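Local atomic coordinates of Lmo0181 protein (Listeria monocytogenes serovar 1/2a, PDB entry 5F7V), a protein that binds the cyclic alpha-glucan cycloalternan as a substrate-binding lipoprotein and probably hands it to an ABC transporter for uptake. Residues T13-P23 against K44-Y55; N129-D137 against F263-A271. All coordinates share one frame; numbering follows the deposited sequence.

Contact 1: T13-P23 against K44-Y55; sequences TEITYYQFSAP and KVNVQTIAFNDY. With GLC (alpha-D-glucopyranose), chain B.
F20 leaves the end of strand 13-19 and packs its ring against F52 and Y55. F20 CB lies 3.4 Å from I50 O and also packs on the Y55 ring. With chi1 at 61°, CG sits between the backbone N and the carbonyl carbon, and the ring turns toward helix 52-64. F20 CD2 then stands over the centre of the Y55 ring, edge-to-face, with the planes 69° apart. One face of the F20 ring takes the edge of F52, F52 CD1 lying 3.5 Å from F20 CD1. Farther out, F20 CE1 meets F52 CD1 and CE1, while F20 CE2 nears Y55 CE2 and CD2. Phenylalanine suits this place because the ring needs no polar partner, while F20 O accepts a 2.7 Å hydrogen bond from GLC O6 and another from a water shared with I50 O. F52 lays one face against GLC C2, offset toward the ring's rim, consistent with CH-pi contact to the sugar.

The strands 13-19 and 44-49 that lead into the cluster run parallel, joined through helix 27-39 in the beta-alpha-beta crossover that opens a periplasmic-binding-protein lobe. Their backbone bonds alternate in register, from K44 N to T13 O through I50 N to Q19 O. Q19 folds back so that OE1 accepts from A22 N, while Q19 NE2 donates to A22 O and, at 3.0 Å, to T49 OG1; this fixes its amide and ties the turn to the neighbouring strand.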
loop_
_atom_site.group_PDB
_atom_site.type_symbol
_atom_site.label_atom_id
_atom_site.label_comp_id
_atom_site.label_asym_id
_atom_site.label_seq_id
_atom_site.Cartn_x
_atom_site.Cartn_y
_atom_site.Cartn_z
ATOM N N THR A 13 -31.510 9.235 -5.144
ATOM C CA THR A 13 -30.798 8.860 -3.943
ATOM C C THR A 13 -29.440 9.521 -4.021
ATOM O O THR A 13 -28.788 9.420 -5.057
ATOM C CB THR A 13 -30.605 7.336 -3.875
ATOM O OG1 THR A 13 -31.873 6.684 -3.854
ATOM C CG2 THR A 13 -29.856 6.945 -2.618
ATOM N N GLU A 14 -29.003 10.175 -2.951
ATOM C CA GLU A 14 -27.666 10.729 -2.880
ATOM C C GLU A 14 -26.890 9.958 -1.817
ATOM O O GLU A 14 -27.313 9.890 -0.659
ATOM C CB GLU A 14 -27.717 12.202 -2.519
ATOM C CG GLU A 14 -28.619 12.986 -3.452
ATOM C CD GLU A 14 -28.096 14.385 -3.725
ATOM O OE1 GLU A 14 -26.936 14.685 -3.335
ATOM O OE2 GLU A 14 -28.871 15.167 -4.330
ATOM N N ILE A 15 -25.770 9.377 -2.223
ATOM C CA ILE A 15 -24.927 8.667 -1.269
ATOM C C ILE A 15 -23.643 9.452 -1.040
ATOM O O ILE A 15 -23.181 10.210 -1.893
ATOM C CB ILE A 15 -24.584 7.217 -1.706
ATOM C CG1 ILE A 15 -23.729 7.194 -2.990
ATOM C CG2 ILE A 15 -25.856 6.383 -1.800
ATOM C CD1 ILE A 15 -23.160 5.827 -3.344
ATOM N N THR A 16 -23.037 9.243 0.114
ATOM C CA THR A 16 -21.690 9.728 0.399
ATOM C C THR A 16 -20.672 8.611 0.241
ATOM O O THR A 16 -20.938 7.481 0.647
ATOM C CB THR A 16 -21.624 10.321 1.812
ATOM O OG1 THR A 16 -22.118 9.358 2.755
ATOM C CG2 THR A 16 -22.510 11.557 1.909
ATOM N N TYR A 17 -19.522 8.951 -0.319
ATOM C CA TYR A 17 -18.370 8.048 -0.492
ATOM C C TYR A 17 -17.155 8.740 0.068
ATOM O O TYR A 17 -16.841 9.831 -0.374
ATOM C CB TYR A 17 -18.177 7.671 -1.969
ATOM C CG TYR A 17 -16.919 6.841 -2.221
ATOM C CD1 TYR A 17 -16.664 5.700 -1.463
ATOM C CD2 TYR A 17 -16.002 7.215 -3.200
ATOM C CE1 TYR A 17 -15.536 4.946 -1.674
ATOM C CE2 TYR A 17 -14.885 6.442 -3.437
ATOM C CZ TYR A 17 -14.654 5.334 -2.662
ATOM O OH TYR A 17 -13.507 4.565 -2.820
ATOM N N TYR A 18 -16.541 8.133 1.077
ATOM C CA TYR A 18 -15.359 8.668 1.770
ATOM C C TYR A 18 -14.184 7.845 1.277
ATOM O O TYR A 18 -14.281 6.608 1.220
ATOM C CB TYR A 18 -15.620 8.493 3.245
ATOM C CG TYR A 18 -14.984 9.324 4.305
ATOM C CD1 TYR A 18 -15.551 10.490 4.800
ATOM C CD2 TYR A 18 -13.824 8.861 4.908
ATOM C CE1 TYR A 18 -14.954 11.200 5.823
ATOM C CE2 TYR A 18 -13.190 9.547 5.921
ATOM C CZ TYR A 18 -13.757 10.720 6.389
ATOM O OH TYR A 18 -13.033 11.311 7.411
ATOM N N GLN A 19 -13.101 8.488 0.847
ATOM C CA GLN A 19 -11.959 7.726 0.294
ATOM C C GLN A 19 -10.634 8.459 0.454
ATOM O O GLN A 19 -10.605 9.645 0.784
ATOM C CB GLN A 19 -12.244 7.381 -1.170
ATOM C CG GLN A 19 -12.164 8.569 -2.132
ATOM C CD GLN A 19 -10.768 8.744 -2.707
ATOM O OE1 GLN A 19 -10.185 7.801 -3.239
ATOM N NE2 GLN A 19 -10.256 9.963 -2.634
ATOM N N PHE A 20 -9.562 7.724 0.206
ATOM C CA PHE A 20 -8.195 8.217 0.264
ATOM C C PHE A 20 -7.351 7.959 -0.956
ATOM O O PHE A 20 -6.413 8.693 -1.164
ATOM C CB PHE A 20 -7.423 7.648 1.474
ATOM C CG PHE A 20 -7.302 6.153 1.439
ATOM C CD1 PHE A 20 -6.282 5.518 0.725
ATOM C CD2 PHE A 20 -8.239 5.379 2.077
ATOM C CE1 PHE A 20 -6.269 4.127 0.654
ATOM C CE2 PHE A 20 -8.199 4.013 2.042
ATOM C CZ PHE A 20 -7.216 3.371 1.317
ATOM N N SER A 21 -7.629 6.920 -1.750
ATOM C CA SER A 21 -6.590 6.494 -2.688
ATOM C C SER A 21 -6.474 7.315 -3.966
ATOM O O SER A 21 -5.431 7.273 -4.592
ATOM C CB SER A 21 -6.765 5.012 -3.021
ATOM O OG SER A 21 -7.894 4.745 -3.837
ATOM N N ALA A 22 -7.538 8.027 -4.329
ATOM C CA ALA A 22 -7.471 9.000 -5.416
ATOM C C ALA A 22 -7.069 10.362 -4.819
ATOM O O ALA A 22 -7.586 10.792 -3.754
ATOM C CB ALA A 22 -8.832 9.217 -6.057
ATOM N N PRO A 23 -6.248 11.109 -5.563
ATOM C CA PRO A 23 -6.143 12.539 -5.193
ATOM C C PRO A 23 -7.502 13.261 -5.199
ATOM O O PRO A 23 -7.595 14.326 -4.572
ATOM C CB PRO A 23 -5.144 13.132 -6.204
ATOM C CG PRO A 23 -4.983 12.109 -7.281
ATOM C CD PRO A 23 -5.597 10.811 -6.858
ATOM N N LYS A 44 -26.775 9.794 -7.086
ATOM C CA LYS A 44 -25.760 10.834 -7.059
ATOM C C LYS A 44 -24.742 10.403 -6.024
ATOM O O LYS A 44 -25.148 9.928 -4.957
ATOM C CB LYS A 44 -26.372 12.156 -6.601
ATOM C CG LYS A 44 -25.384 13.312 -6.639
ATOM C CD LYS A 44 -26.095 14.647 -6.774
ATOM C CE LYS A 44 -25.141 15.830 -6.861
ATOM N NZ LYS A 44 -23.857 15.561 -6.190
ATOM N N VAL A 45 -23.455 10.589 -6.302
ATOM C CA VAL A 45 -22.387 10.212 -5.359
ATOM C C VAL A 45 -21.623 11.470 -4.951
ATOM O O VAL A 45 -21.052 12.150 -5.793
ATOM C CB VAL A 45 -21.386 9.235 -6.000
ATOM C CG1 VAL A 45 -20.334 8.766 -5.008
ATOM C CG2 VAL A 45 -22.095 8.008 -6.539
ATOM N N ASN A 46 -21.605 11.747 -3.649
ATOM C CA ASN A 46 -20.926 12.906 -3.081
ATOM C C ASN A 46 -19.661 12.403 -2.396
ATOM O O ASN A 46 -19.739 11.763 -1.341
ATOM C CB ASN A 46 -21.842 13.585 -2.072
ATOM C CG ASN A 46 -23.151 14.026 -2.679
ATOM O OD1 ASN A 46 -23.168 14.827 -3.605
ATOM N ND2 ASN A 46 -24.244 13.525 -2.140
ATOM N N VAL A 47 -18.523 12.712 -3.006
ATOM C CA VAL A 47 -17.197 12.206 -2.595
ATOM C C VAL A 47 -16.535 13.149 -1.602
ATOM O O VAL A 47 -16.516 14.363 -1.824
ATOM C CB VAL A 47 -16.281 12.026 -3.821
ATOM C CG1 VAL A 47 -14.888 11.536 -3.438
ATOM C CG2 VAL A 47 -16.934 11.051 -4.811
ATOM N N GLN A 48 -16.016 12.588 -0.509
ATOM C CA GLN A 48 -15.142 13.320 0.407
ATOM C C GLN A 48 -13.804 12.598 0.442
ATOM O O GLN A 48 -13.739 11.390 0.668
ATOM C CB GLN A 48 -15.744 13.422 1.814
ATOM C CG GLN A 48 -14.979 14.360 2.744
ATOM C CD GLN A 48 -15.585 14.517 4.132
ATOM O OE1 GLN A 48 -16.524 13.813 4.514
ATOM N NE2 GLN A 48 -15.038 15.448 4.892
ATOM N N THR A 49 -12.746 13.358 0.197
ATOM C CA THR A 49 -11.388 12.837 0.188
ATOM C C THR A 49 -10.624 13.331 1.394
ATOM O O THR A 49 -10.652 14.529 1.725
ATOM C CB THR A 49 -10.712 13.310 -1.085
ATOM O OG1 THR A 49 -11.423 12.717 -2.170
ATOM C CG2 THR A 49 -9.233 12.938 -1.130
ATOM N N ILE A 50 -9.911 12.403 2.024
ATOM C CA ILE A 50 -9.015 12.694 3.145
ATOM C C ILE A 50 -7.664 12.102 2.828
ATOM O O ILE A 50 -7.605 10.958 2.343
ATOM C CB ILE A 50 -9.522 12.109 4.485
ATOM C CG1 ILE A 50 -11.018 12.416 4.677
ATOM C CG2 ILE A 50 -8.653 12.564 5.652
ATOM C CD1 ILE A 50 -11.322 13.851 4.791
ATOM N N ALA A 51 -6.608 12.831 3.138
ATOM C CA ALA A 51 -5.237 12.345 2.987
ATOM C C ALA A 51 -5.058 11.037 3.747
ATOM O O ALA A 51 -5.608 10.877 4.820
ATOM C CB ALA A 51 -4.248 13.382 3.518
ATOM N N PHE A 52 -4.274 10.128 3.178
ATOM C CA PHE A 52 -4.062 8.791 3.752
ATOM C C PHE A 52 -3.594 8.850 5.196
ATOM O O PHE A 52 -4.017 8.030 5.997
ATOM C CB PHE A 52 -3.044 7.995 2.896
ATOM C CG PHE A 52 -2.807 6.594 3.369
ATOM C CD1 PHE A 52 -3.739 5.593 3.143
ATOM C CD2 PHE A 52 -1.628 6.266 4.024
ATOM C CE1 PHE A 52 -3.474 4.308 3.564
ATOM C CE2 PHE A 52 -1.364 4.973 4.449
ATOM C CZ PHE A 52 -2.303 3.997 4.220
ATOM N N ASN A 53 -2.725 9.803 5.514
ATOM C CA ASN A 53 -2.151 9.857 6.862
ATOM C C ASN A 53 -3.171 10.130 7.965
ATOM O O ASN A 53 -2.975 9.684 9.084
ATOM C CB ASN A 53 -0.993 10.856 6.918
ATOM C CG ASN A 53 -1.461 12.296 6.944
ATOM O OD1 ASN A 53 -2.406 12.675 6.228
ATOM N ND2 ASN A 53 -0.827 13.103 7.785
ATOM N N ASP A 54 -4.258 10.815 7.614
ATOM C CA ASP A 54 -5.355 11.147 8.533
ATOM C C ASP A 54 -6.659 10.402 8.281
ATOM O O ASP A 54 -7.613 10.488 9.061
ATOM C CB ASP A 54 -5.634 12.647 8.432
ATOM C CG ASP A 54 -4.480 13.494 8.940
ATOM O OD1 ASP A 54 -3.707 13.010 9.803
ATOM O OD2 ASP A 54 -4.341 14.668 8.506
ATOM N N TYR A 55 -6.717 9.614 7.207
ATOM C CA TYR A 55 -7.983 9.039 6.798
ATOM C C TYR A 55 -8.628 8.138 7.846
ATOM O O TYR A 55 -9.834 8.250 8.079
ATOM C CB TYR A 55 -7.731 8.227 5.507
ATOM C CG TYR A 55 -8.966 7.511 4.986
ATOM C CD1 TYR A 55 -9.888 8.172 4.170
ATOM C CD2 TYR A 55 -9.245 6.208 5.390
ATOM C CE1 TYR A 55 -11.032 7.531 3.707
ATOM C CE2 TYR A 55 -10.392 5.568 4.953
ATOM C CZ TYR A 55 -11.274 6.228 4.122
ATOM O OH TYR A 55 -12.428 5.647 3.651
HETATM C C1 GLC B . -0.198 6.924 0.299
HETATM C C2 GLC B . -0.672 5.505 0.549
HETATM C C3 GLC B . -1.405 4.929 -0.651
HETATM C C4 GLC B . -2.546 5.861 -1.005
HETATM C C5 GLC B . -1.950 7.236 -1.334
HETATM C C6 GLC B . -3.004 8.241 -1.778
HETATM O O2 GLC B . 0.455 4.697 0.884
HETATM O O3 GLC B . -2.028 3.698 -0.292
HETATM O O4 GLC B . -3.327 5.332 -2.081
HETATM O O5 GLC B . -1.280 7.720 -0.168
HETATM O O6 GLC B . -3.797 8.571 -0.639
HETATM O O HOH W 1 -6.251 11.228 -0.473
#

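Contact 2: N129-D137 against F263-A271; sequences NVVTIYNKD and FKWDVQVEA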
loop_
_atom_site.group_PDB
_atom_site.type_symbol
_atom_site.label_atom_id
_atom_site.label_comp_id
_atom_site.label_asym_id
_atom_site.label_seq_id
_atom_site.Cartn_x
_atom_site.Cartn_y
_atom_site.Cartn_z
ATOM N N ASN A 129 1.319 -2.974 -5.400
ATOM C CA ASN A 129 2.544 -3.439 -4.745
ATOM C C ASN A 129 3.585 -2.349 -4.811
ATOM O O ASN A 129 3.330 -1.230 -5.242
ATOM C CB ASN A 129 2.961 -4.794 -5.305
ATOM C CG ASN A 129 3.266 -4.751 -6.777
ATOM O OD1 ASN A 129 3.336 -3.687 -7.401
ATOM N ND2 ASN A 129 3.441 -5.918 -7.375
ATOM N N VAL A 130 4.740 -2.722 -4.252
ATOM C CA VAL A 130 5.871 -1.812 -4.135
ATOM C C VAL A 130 7.006 -2.336 -4.983
ATOM O O VAL A 130 7.172 -3.527 -5.175
ATOM C CB VAL A 130 6.270 -1.701 -2.653
ATOM C CG1 VAL A 130 7.648 -1.049 -2.443
ATOM C CG2 VAL A 130 5.178 -0.950 -1.868
ATOM N N VAL A 131 7.748 -1.405 -5.581
ATOM C CA VAL A 131 8.877 -1.706 -6.445
ATOM C C VAL A 131 10.000 -0.757 -6.095
ATOM O O VAL A 131 9.811 0.225 -5.373
ATOM C CB VAL A 131 8.533 -1.557 -7.944
ATOM C CG1 VAL A 131 7.571 -2.670 -8.343
ATOM C CG2 VAL A 131 7.923 -0.217 -8.277
ATOM N N THR A 132 11.180 -1.084 -6.605
ATOM C CA THR A 132 12.292 -0.116 -6.560
ATOM C C THR A 132 12.180 0.789 -7.752
ATOM O O THR A 132 12.313 0.333 -8.890
ATOM C CB THR A 132 13.625 -0.847 -6.555
ATOM O OG1 THR A 132 13.655 -1.697 -5.405
ATOM C CG2 THR A 132 14.782 0.143 -6.528
ATOM N N ILE A 133 12.012 2.074 -7.507
ATOM C CA ILE A 133 11.895 3.073 -8.559
ATOM C C ILE A 133 13.238 3.791 -8.625
ATOM O O ILE A 133 13.734 4.252 -7.588
ATOM C CB ILE A 133 10.767 4.059 -8.273
ATOM C CG1 ILE A 133 9.456 3.300 -8.015
ATOM C CG2 ILE A 133 10.653 5.045 -9.443
ATOM C CD1 ILE A 133 8.234 4.152 -8.006
ATOM N N TYR A 134 13.877 3.867 -9.776
ATOM C CA TYR A 134 15.223 4.393 -9.811
ATOM C C TYR A 134 15.386 5.444 -10.886
ATOM O O TYR A 134 14.752 5.432 -11.945
ATOM C CB TYR A 134 16.254 3.271 -9.955
ATOM C CG TYR A 134 16.208 2.422 -11.194
ATOM C CD1 TYR A 134 15.398 1.297 -11.260
ATOM C CD2 TYR A 134 16.975 2.700 -12.317
ATOM C CE1 TYR A 134 15.354 0.466 -12.380
ATOM C CE2 TYR A 134 16.935 1.888 -13.425
ATOM C CZ TYR A 134 16.118 0.788 -13.466
ATOM O OH TYR A 134 16.151 0.005 -14.590
ATOM N N ASN A 135 16.239 6.410 -10.555
ATOM C CA ASN A 135 16.590 7.547 -11.401
ATOM C C ASN A 135 17.746 7.111 -12.287
ATOM O O ASN A 135 18.895 7.037 -11.850
ATOM C CB ASN A 135 16.935 8.736 -10.519
ATOM C CG ASN A 135 17.361 9.978 -11.256
ATOM O OD1 ASN A 135 17.862 9.908 -12.371
ATOM N ND2 ASN A 135 17.146 11.122 -10.618
ATOM N N LYS A 136 17.444 6.857 -13.565
ATOM C CA LYS A 136 18.438 6.359 -14.501
ATOM C C LYS A 136 19.522 7.405 -14.770
ATOM O O LYS A 136 20.672 7.014 -15.008
ATOM C CB LYS A 136 17.790 5.996 -15.819
ATOM C CG LYS A 136 16.866 4.782 -15.789
ATOM C CD LYS A 136 16.053 4.643 -17.053
ATOM C CE LYS A 136 16.934 4.240 -18.200
ATOM N NZ LYS A 136 16.113 4.019 -19.416
ATOM N N ASP A 137 19.172 8.679 -14.706
ATOM C CA ASP A 137 20.150 9.756 -14.956
ATOM C C ASP A 137 21.222 9.689 -13.870
ATOM O O ASP A 137 22.420 9.800 -14.177
ATOM C CB ASP A 137 19.512 11.160 -14.915
ATOM C CG ASP A 137 18.603 11.505 -16.066
ATOM O OD1 ASP A 137 18.220 10.621 -16.843
ATOM O OD2 ASP A 137 18.342 12.725 -16.200
ATOM N N PHE A 263 13.646 13.635 -15.221
ATOM C CA PHE A 263 14.761 12.727 -15.460
ATOM C C PHE A 263 14.167 11.412 -15.958
ATOM O O PHE A 263 12.948 11.181 -15.828
ATOM C CB PHE A 263 15.622 12.502 -14.201
ATOM C CG PHE A 263 14.851 12.173 -12.957
ATOM C CD1 PHE A 263 14.398 10.887 -12.727
ATOM C CD2 PHE A 263 14.577 13.152 -12.025
ATOM C CE1 PHE A 263 13.675 10.601 -11.584
ATOM C CE2 PHE A 263 13.882 12.897 -10.867
ATOM C CZ PHE A 263 13.430 11.605 -10.652
ATOM N N LYS A 264 14.995 10.569 -16.549
ATOM C CA LYS A 264 14.557 9.215 -16.931
ATOM C C LYS A 264 14.574 8.303 -15.713
ATOM O O LYS A 264 15.485 8.383 -14.868
ATOM C CB LYS A 264 15.509 8.650 -17.979
ATOM C CG LYS A 264 15.631 9.514 -19.243
ATOM C CD LYS A 264 14.366 9.783 -20.003
ATOM C CE LYS A 264 14.567 10.825 -21.106
ATOM N NZ LYS A 264 15.114 12.148 -20.662
ATOM N N TRP A 265 13.553 7.448 -15.611
ATOM C CA TRP A 265 13.415 6.563 -14.482
ATOM C C TRP A 265 12.795 5.263 -14.932
ATOM O O TRP A 265 12.060 5.192 -15.933
ATOM C CB TRP A 265 12.587 7.194 -13.368
ATOM C CG TRP A 265 11.189 7.654 -13.719
ATOM C CD1 TRP A 265 10.837 8.800 -14.362
ATOM C CD2 TRP A 265 9.968 6.981 -13.455
ATOM N NE1 TRP A 265 9.483 8.893 -14.531
ATOM C CE2 TRP A 265 8.918 7.788 -13.952
ATOM C CE3 TRP A 265 9.649 5.786 -12.802
ATOM C CZ2 TRP A 265 7.603 7.438 -13.808
ATOM C CZ3 TRP A 265 8.318 5.451 -12.657
ATOM C CH2 TRP A 265 7.314 6.277 -13.153
ATOM N N ASP A 266 13.016 4.232 -14.117
ATOM C CA ASP A 266 12.434 2.917 -14.394
ATOM C C ASP A 266 12.238 2.200 -13.062
ATOM O O ASP A 266 12.410 2.788 -11.990
ATOM C CB ASP A 266 13.291 2.149 -15.418
ATOM C CG ASP A 266 12.534 1.117 -16.259
ATOM O OD1 ASP A 266 11.373 0.760 -15.945
ATOM O OD2 ASP A 266 13.172 0.698 -17.269
ATOM N N VAL A 267 11.770 0.968 -13.131
ATOM C CA VAL A 267 11.431 0.202 -11.927
ATOM C C VAL A 267 11.967 -1.200 -11.983
ATOM O O VAL A 267 12.222 -1.746 -13.075
ATOM C CB VAL A 267 9.908 0.166 -11.689
ATOM C CG1 VAL A 267 9.328 1.561 -11.566
ATOM C CG2 VAL A 267 9.185 -0.629 -12.745
ATOM N N GLN A 268 12.140 -1.815 -10.832
ATOM C CA GLN A 268 12.619 -3.187 -10.692
ATOM C C GLN A 268 11.977 -3.882 -9.506
ATOM O O GLN A 268 11.559 -3.252 -8.561
ATOM C CB GLN A 268 14.159 -3.198 -10.553
ATOM C CG GLN A 268 14.825 -4.567 -10.627
ATOM C CD GLN A 268 14.440 -5.302 -11.877
ATOM O OE1 GLN A 268 13.491 -6.067 -11.891
ATOM N NE2 GLN A 268 15.199 -5.066 -12.955
ATOM N N VAL A 269 11.886 -5.205 -9.603
ATOM C CA VAL A 269 11.517 -6.026 -8.437
ATOM C C VAL A 269 12.454 -5.771 -7.291
ATOM O O VAL A 269 13.664 -5.712 -7.498
ATOM C CB VAL A 269 11.555 -7.519 -8.806
ATOM C CG1 VAL A 269 11.115 -8.382 -7.614
ATOM C CG2 VAL A 269 10.704 -7.838 -10.024
ATOM N N GLU A 270 11.918 -5.573 -6.088
ATOM C CA GLU A 270 12.794 -5.310 -4.937
ATOM C C GLU A 270 13.711 -6.487 -4.599
ATOM O O GLU A 270 13.292 -7.657 -4.687
ATOM C CB GLU A 270 11.962 -4.964 -3.729
ATOM C CG GLU A 270 11.152 -3.687 -3.881
ATOM C CD GLU A 270 10.548 -3.373 -2.523
ATOM O OE1 GLU A 270 9.534 -3.986 -2.171
ATOM O OE2 GLU A 270 11.055 -2.499 -1.787
ATOM N N ALA A 271 14.908 -6.148 -4.159
ATOM C CA ALA A 271 15.869 -7.166 -3.706
ATOM C C ALA A 271 15.517 -7.751 -2.344
ATOM O O ALA A 271 15.084 -7.039 -1.459
ATOM C CB ALA A 271 17.255 -6.546 -3.653
HETATM O O HOH W 2 8.963 -5.457 -6.116
HETATM O O HOH W 3 7.198 -5.052 -2.891
HETATM O O HOH W 4 15.836 -3.347 -4.861
HETATM O O HOH W 5 15.966 0.803 -17.214
HETATM O O HOH W 6 14.631 -2.026 -14.511
HETATM O O HOH W 7 13.905 2.336 -19.314
#
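D266 OD2 is gripped by two waters, one shared with Y134 OH and the other with K136 NZ. One face of the Y134 ring covers the D266 backbone, Y134 CE1 lying 3.6 Å from D266 C, and Y134 OH comes near D266 CB. Where strand 130-135 gives way to a helix, K136 N donates to K264 O at 2.8 Å. One residue on, D137 OD1 takes K264 N at 3.2 Å, met from above the carboxylate plane, so the first turn of the helix holds the incoming chain by main chain and side chain together. N135 precedes the helix as its N-cap, OD1 accepting from L138 N. Its CG lies anti to the backbone N (chi1 178°), which lays the amide nearly flat over the F263 ring: N135 ND2 stands 3.3 Å above the centre of the F263 ring and the planes differ by 10°. Asparagine thus serves both jobs, a cap on one atom and a flat surface for an aromatic.

Between these ends the strands are antiparallel, with T132-Q268 and Y134-D266 as hydrogen-bonded pairs. Strand 265-268 thereby borders 119-135, whose backbone also bonds to strand 245-251, within the mixed sheet of this solute-binding fold. I133, V267 and W265 share one side, I133 CG2 touching W265 CE3 at 3.6 Å; branched and aromatic carbon suits this face, which F255 also covers. Toward the sugar site, E270 crosses V130, E270 OE1 lying 3.5 Å from V130 CG1. K184 and a water shared with V130 O hold OE1, and H249 holds OE2, partners that would be expected to favour the charged acid.

How the contacts relate
Both contacts reach the same mixed sheet, yet their centres lie 30 Å apart and their nearest atoms about 11 Å, so they do not touch. Contact 1 pairs parallel strands and is only partly buried: its outer end carries charged and amide groups, and its inner end becomes an aromatic cluster facing the glucan. Contact 2 pairs antiparallel strands far apart in sequence and is largely buried, so its polar groups are met by helix-cap bonds, bridging waters and a salt bridge. In contact 1 the sugar itself bonds to the backbone; the V130 side chain of contact 2 is about 4 Å from a sugar, between nearest atoms.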